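PDB 1J2Z: acyl-[acyl-carrier-protein]--UDP-N-acetylglucosamine O-acyltransferase, which probably catalyses the first step of lipid A biosynthesis, transferring an (R)-3-hydroxyacyl chain from acyl carrier protein to UDP-N-acetylglucosamine. Local coordinates for residues Glu57-Ala62 with Asp85-Glu90; Lys110-Ala115 with His128-Asn133. All blocks are in the same frame, centred on the assembly; numbering follows the deposited sequence.

Contact 1 (Glu57-Ala62 with Asp85-Glu90)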
loop_
_atom_site.group_PDB
_atom_site.type_symbol
_atom_site.label_atom_id
_atom_site.label_comp_id
_atom_site.label_asym_id
_atom_site.label_seq_id
_atom_site.Cartn_x
_atom_site.Cartn_y
_atom_site.Cartn_z
ATOM N N GLU A 57 6.324 20.599 6.883
ATOM C CA GLU A 57 7.267 20.119 5.876
ATOM C C GLU A 57 6.651 18.945 5.127
ATOM O O GLU A 57 6.113 18.024 5.739
ATOM C CB GLU A 57 8.576 19.691 6.543
ATOM C CG GLU A 57 9.666 19.253 5.575
ATOM C CD GLU A 57 10.958 18.880 6.290
ATOM O OE1 GLU A 57 11.955 18.589 5.604
ATOM O OE2 GLU A 57 10.975 18.875 7.537
ATOM N N ILE A 58 6.728 18.991 3.800
ATOM C CA ILE A 58 6.149 17.952 2.959
ATOM C C ILE A 58 7.209 17.357 2.039
ATOM O O ILE A 58 7.892 18.082 1.314
ATOM C CB ILE A 58 5.001 18.542 2.124
ATOM C CG1 ILE A 58 3.982 19.192 3.070
ATOM C CG2 ILE A 58 4.361 17.455 1.264
ATOM C CD1 ILE A 58 2.888 19.965 2.376
ATOM N N PHE A 59 7.330 16.032 2.064
ATOM C CA PHE A 59 8.330 15.325 1.269
ATOM C C PHE A 59 7.948 15.031 -0.188
ATOM O O PHE A 59 6.787 15.146 -0.574
ATOM C CB PHE A 59 8.738 14.052 2.013
ATOM C CG PHE A 59 9.591 14.322 3.227
ATOM C CD1 PHE A 59 9.048 14.937 4.355
ATOM C CD2 PHE A 59 10.945 13.998 3.229
ATOM C CE1 PHE A 59 9.841 15.227 5.471
ATOM C CE2 PHE A 59 11.753 14.279 4.337
ATOM C CZ PHE A 59 11.202 14.896 5.462
ATOM N N PRO A 60 8.934 14.630 -1.014
ATOM C CA PRO A 60 8.729 14.329 -2.435
ATOM C C PRO A 60 7.548 13.465 -2.846
ATOM O O PRO A 60 7.223 12.470 -2.207
ATOM C CB PRO A 60 10.059 13.695 -2.851
ATOM C CG PRO A 60 11.048 14.372 -1.957
ATOM C CD PRO A 60 10.331 14.351 -0.627
ATOM N N PHE A 61 6.918 13.875 -3.940
ATOM C CA PHE A 61 5.802 13.161 -4.535
ATOM C C PHE A 61 4.526 13.056 -3.715
ATOM O O PHE A 61 3.712 12.160 -3.940
ATOM C CB PHE A 61 6.277 11.773 -4.966
ATOM C CG PHE A 61 7.495 11.808 -5.863
ATOM C CD1 PHE A 61 8.548 10.920 -5.667
ATOM C CD2 PHE A 61 7.588 12.736 -6.898
ATOM C CE1 PHE A 61 9.678 10.956 -6.490
ATOM C CE2 PHE A 61 8.713 12.782 -7.728
ATOM C CZ PHE A 61 9.759 11.892 -7.522
ATOM N N ALA A 62 4.345 13.961 -2.759
ATOM C CA ALA A 62 3.110 13.960 -1.987
ATOM C C ALA A 62 2.112 14.736 -2.848
ATOM O O ALA A 62 2.503 15.637 -3.592
ATOM C CB ALA A 62 3.309 14.669 -0.657
ATOM N N ASP A 85 3.608 22.791 12.019
ATOM C CA ASP A 85 4.593 21.804 12.430
ATOM C C ASP A 85 4.262 20.368 12.058
ATOM O O ASP A 85 4.556 19.442 12.809
ATOM C CB ASP A 85 4.816 21.907 13.938
ATOM C CG ASP A 85 5.307 23.276 14.355
ATOM O OD1 ASP A 85 6.355 23.711 13.838
ATOM O OD2 ASP A 85 4.647 23.917 15.197
ATOM N N ASN A 86 3.653 20.177 10.898
ATOM C CA ASN A 86 3.324 18.834 10.462
ATOM C C ASN A 86 4.435 18.254 9.601
ATOM O O ASN A 86 5.217 18.984 8.988
ATOM C CB ASN A 86 2.015 18.835 9.675
ATOM C CG ASN A 86 0.816 19.104 10.556
ATOM O OD1 ASN A 86 0.526 18.336 11.470
ATOM N ND2 ASN A 86 0.117 20.198 10.291
ATOM N N LEU A 87 4.508 16.929 9.583
ATOM C CA LEU A 87 5.480 16.211 8.769
ATOM C C LEU A 87 4.636 15.315 7.874
ATOM O O LEU A 87 3.915 14.444 8.364
ATOM C CB LEU A 87 6.399 15.357 9.646
ATOM C CG LEU A 87 7.466 16.097 10.456
ATOM C CD1 LEU A 87 8.114 15.152 11.472
ATOM C CD2 LEU A 87 8.505 16.659 9.503
ATOM N N ILE A 88 4.698 15.549 6.569
ATOM C CA ILE A 88 3.929 14.748 5.628
ATOM C C ILE A 88 4.918 14.098 4.677
ATOM O O ILE A 88 5.563 14.773 3.875
ATOM C CB ILE A 88 2.910 15.623 4.865
ATOM C CG1 ILE A 88 1.914 16.223 5.868
ATOM C CG2 ILE A 88 2.184 14.792 3.813
ATOM C CD1 ILE A 88 0.902 17.179 5.261
ATOM N N ARG A 89 5.029 12.777 4.778
ATOM C CA ARG A 89 5.985 12.030 3.977
ATOM C C ARG A 89 5.619 11.726 2.530
ATOM O O ARG A 89 4.537 12.066 2.049
ATOM C CB ARG A 89 6.351 10.735 4.709
ATOM C CG ARG A 89 6.995 10.977 6.074
ATOM C CD ARG A 89 8.253 11.855 5.967
ATOM N NE ARG A 89 9.260 11.301 5.061
ATOM C CZ ARG A 89 10.524 11.047 5.400
ATOM N NH1 ARG A 89 10.948 11.288 6.631
ATOM N NH2 ARG A 89 11.377 10.573 4.499
ATOM N N GLU A 90 6.560 11.076 1.852
ATOM C CA GLU A 90 6.447 10.705 0.445
ATOM C C GLU A 90 5.208 9.903 0.044
ATOM O O GLU A 90 4.782 8.992 0.750
ATOM C CB GLU A 90 7.685 9.905 0.027
ATOM C CG GLU A 90 9.012 10.641 0.150
ATOM C CD GLU A 90 9.603 10.616 1.552
ATOM O OE1 GLU A 90 10.791 10.968 1.678
ATOM O OE2 GLU A 90 8.900 10.255 2.524
#
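E57 starts a short parallel ladder with L87 and I88, joining two successive coils of the left-handed beta-helix characteristic of hexapeptide-repeat acyltransferases. Its N donates to O of N86 and its O accepts from N of I88 at 3.0 Å, so the residue is bonded through both backbone groups. CG of E57 lies anti to the backbone N (chi1 -176°) and the chain runs on extended, bringing OE2 within 3.9 Å of CD2 of L87, the two side chains crossing at a slant, while OE1 bonds to H41 of the preceding coil. I58 and I88 point the same way on the buried face, CG1 of I58 resting 4.1 Å from CB of I88.

At F59 the ladder ends, N donating to O of I88 at 2.8 Å. The F59 ring then takes the R89 guanidinium flat on one face: the planes differ by only 8°, and CZ of R89 stands 3.7 Å from the ring centroid in a cation-pi contact. The R89 chain, bent at chi2 and chi3, folds back to reach it and lays CD over the same face. H41 also stacks on F59. P60 lies side by side with E90, CD of P60 4.0 Å from CG of E90, and O of P60 receives a CA-H...O contact from CA of E90. A type II turn from F59 to A62 then rounds the corner. E90 helps fix the rotation of the stacked guanidinium through a side-on salt bridge, and NH2 of R89 also bonds to O of Q67 of the second subunit. In that bridge NE of R89 meets OE2 of E90 at 2.8 Å and NH2 of R89 meets OE1 of E90, which also bonds to T66 of the second subunit.

Contact 2 (Lys110-Ala115 with His128-Asn133). With SOG (octyl 1-thio-beta-D-glucopyranoside), chain B.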
loop_
_atom_site.group_PDB
_atom_site.type_symbol
_atom_site.label_atom_id
_atom_site.label_comp_id
_atom_site.label_asym_id
_atom_site.label_seq_id
_atom_site.Cartn_x
_atom_site.Cartn_y
_atom_site.Cartn_z
ATOM N N LYS A 110 1.442 19.423 14.631
ATOM C CA LYS A 110 2.418 18.449 15.084
ATOM C C LYS A 110 2.047 16.998 14.830
ATOM O O LYS A 110 2.142 16.155 15.720
ATOM C CB LYS A 110 2.699 18.680 16.574
ATOM C CG LYS A 110 3.317 20.056 16.827
ATOM C CD LYS A 110 3.503 20.361 18.294
ATOM C CE LYS A 110 4.179 21.713 18.469
ATOM N NZ LYS A 110 4.292 22.091 19.898
ATOM N N ASN A 111 1.620 16.711 13.608
ATOM C CA ASN A 111 1.274 15.350 13.234
ATOM C C ASN A 111 2.342 14.817 12.297
ATOM O O ASN A 111 3.082 15.580 11.670
ATOM C CB ASN A 111 -0.065 15.300 12.506
ATOM C CG ASN A 111 -1.209 15.782 13.363
ATOM O OD1 ASN A 111 -1.553 15.155 14.364
ATOM N ND2 ASN A 111 -1.809 16.904 12.973
ATOM N N LEU A 112 2.416 13.499 12.214
ATOM C CA LEU A 112 3.348 12.845 11.322
ATOM C C LEU A 112 2.523 11.870 10.497
ATOM O O LEU A 112 1.874 10.982 11.046
ATOM C CB LEU A 112 4.423 12.083 12.112
ATOM C CG LEU A 112 5.289 11.122 11.282
ATOM C CD1 LEU A 112 5.973 11.873 10.141
ATOM C CD2 LEU A 112 6.319 10.447 12.185
ATOM N N LEU A 113 2.506 12.070 9.185
ATOM C CA LEU A 113 1.788 11.165 8.295
ATOM C C LEU A 113 2.897 10.541 7.458
ATOM O O LEU A 113 3.485 11.206 6.604
ATOM C CB LEU A 113 0.809 11.922 7.389
ATOM C CG LEU A 113 -0.145 12.939 8.035
ATOM C CD1 LEU A 113 -1.158 13.411 6.996
ATOM C CD2 LEU A 113 -0.853 12.324 9.209
ATOM N N MET A 114 3.198 9.276 7.727
ATOM C CA MET A 114 4.253 8.572 7.011
ATOM C C MET A 114 3.891 8.346 5.550
ATOM O O MET A 114 2.806 8.723 5.110
ATOM C CB MET A 114 4.570 7.248 7.715
ATOM C CG MET A 114 5.251 7.456 9.068
ATOM S SD MET A 114 5.734 5.939 9.910
ATOM C CE MET A 114 5.126 6.266 11.541
ATOM N N ALA A 115 4.803 7.734 4.802
ATOM C CA ALA A 115 4.602 7.505 3.374
ATOM C C ALA A 115 3.388 6.667 2.996
ATOM O O ALA A 115 2.947 5.798 3.748
ATOM C CB ALA A 115 5.868 6.894 2.767
ATOM N N HIS A 128 -0.778 16.134 17.286
ATOM C CA HIS A 128 0.076 15.134 17.928
ATOM C C HIS A 128 -0.246 13.703 17.514
ATOM O O HIS A 128 -0.034 12.771 18.283
ATOM C CB HIS A 128 -0.029 15.255 19.453
ATOM C CG HIS A 128 0.347 16.606 19.974
ATOM N ND1 HIS A 128 1.650 17.054 20.008
ATOM C CD2 HIS A 128 -0.416 17.626 20.432
ATOM C CE1 HIS A 128 1.674 18.294 20.461
ATOM N NE2 HIS A 128 0.434 18.665 20.725
ATOM N N CYS A 129 -0.755 13.528 16.300
ATOM C CA CYS A 129 -1.095 12.196 15.809
ATOM C C CYS A 129 0.005 11.608 14.942
ATOM O O CYS A 129 0.844 12.329 14.398
ATOM C CB CYS A 129 -2.384 12.238 14.987
ATOM S SG CYS A 129 -3.884 12.585 15.927
ATOM N N ILE A 130 -0.011 10.288 14.809
ATOM C CA ILE A 130 0.957 9.600 13.977
ATOM C C ILE A 130 0.247 8.518 13.171
ATOM O O ILE A 130 -0.366 7.612 13.736
ATOM C CB ILE A 130 2.077 8.947 14.819
ATOM C CG1 ILE A 130 2.917 10.027 15.504
ATOM C CG2 ILE A 130 2.961 8.089 13.925
ATOM C CD1 ILE A 130 3.964 9.473 16.455
ATOM N N LEU A 131 0.305 8.640 11.848
ATOM C CA LEU A 131 -0.300 7.653 10.965
ATOM C C LEU A 131 0.862 7.008 10.226
ATOM O O LEU A 131 1.567 7.679 9.469
ATOM C CB LEU A 131 -1.260 8.308 9.960
ATOM C CG LEU A 131 -2.377 9.250 10.437
ATOM C CD1 LEU A 131 -3.452 9.338 9.357
ATOM C CD2 LEU A 131 -2.992 8.751 11.718
ATOM N N ALA A 132 1.069 5.715 10.465
ATOM C CA ALA A 132 2.161 4.967 9.842
ATOM C C ALA A 132 1.952 4.660 8.362
ATOM O O ALA A 132 0.887 4.928 7.804
ATOM C CB ALA A 132 2.396 3.664 10.602
ATOM N N ASN A 133 2.978 4.075 7.744
ATOM C CA ASN A 133 2.953 3.727 6.326
ATOM C C ASN A 133 1.648 3.114 5.840
ATOM O O ASN A 133 1.110 2.196 6.463
ATOM C CB ASN A 133 4.083 2.737 5.973
ATOM C CG ASN A 133 5.459 3.389 5.930
ATOM O OD1 ASN A 133 6.260 3.117 5.032
ATOM N ND2 ASN A 133 5.745 4.232 6.904
HETATM C C1 SOG B . 9.486 2.389 12.262
HETATM C C2 SOG B . 10.694 3.323 11.999
HETATM C C3 SOG B . 10.354 4.289 10.855
HETATM C C4 SOG B . 10.038 3.455 9.608
HETATM C C5 SOG B . 8.831 2.531 9.910
HETATM C C6 SOG B . 8.498 1.666 8.703
HETATM C "C1'" SOG B . 8.664 1.132 14.135
HETATM C "C2'" SOG B . 8.468 -0.370 14.065
HETATM C "C3'" SOG B . 7.885 -0.907 15.359
HETATM C "C4'" SOG B . 7.689 -2.414 15.299
HETATM C "C5'" SOG B . 7.107 -2.946 16.601
HETATM C "C6'" SOG B . 6.785 -4.422 16.487
HETATM C "C7'" SOG B . 6.204 -4.963 17.772
HETATM C "C8'" SOG B . 5.892 -6.434 17.629
HETATM S S1 SOG B . 9.792 1.463 13.315
HETATM O O2 SOG B . 11.009 4.057 13.175
HETATM O O3 SOG B . 11.453 5.138 10.598
HETATM O O4 SOG B . 9.731 4.312 8.522
HETATM O O5 SOG B . 9.160 1.671 11.038
HETATM O O6 SOG B . 7.658 2.377 7.814
HETATM O O HOH W 1 2.992 13.498 15.961
#
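Successive coils of the left-handed beta-helix pair in parallel where L112 and L113 lie beside I130 and L131, within the hexapeptide-repeat region. L112 N donates to O of C129, L131 N to O of L112, and M114 N to O of L131, each at 2.9 Å. Just before the ladder, OD1 of N111 takes the N-H of C129 at 2.7 Å, the donor tilted 16° from the carbonyl plane, while ND2 of N111 binds O of G126. This asparagine therefore holds the corner of the next coil through both ends of its amide. A water donates to O of K110 and to O of C129, tying the two coils together at the same corner.

L113 and L131 run side by side in the coil interior, CD2 of L113 3.6 Å from CG of L131. On the outer face M114, bent at chi3 (-133°), lays CE across I130 and A132, 3.7 Å from CG2 of I130. CB and SD of M114 both touch ND2 of N133, the two side chains crossing at about a right angle; ND2 of N133 bonds to OE1 of Q69 of the second subunit and lies 2.8 Å from O6 of the octyl thioglucoside. At the other end K110 extends along H128, CD of K110 3.5 Å from CE1 of H128. Backbone bonds and the N111 amide thus set the register, leaving apolar side chains to fill the interior and the N133 amide to face the neighbouring subunit and bound sugar.

Both contacts join parallel strands in one sheet of the beta-helix, and 87-88 and 112-113 are neighbours in it, so the two ladders form a continuous series: N of L87 and N of R89 probably bond to O of N111 and O of L113. Contact 1 is the more buried; contact 2 has an exposed lysine at one end and touches bound detergent at the other. Each has an aliphatic pair inside the coil, but the outward chemistry differs. Contact 1 brings an aromatic ring and an ion pair to the second subunit, where contact 2 presents a methionine and a neutral amide.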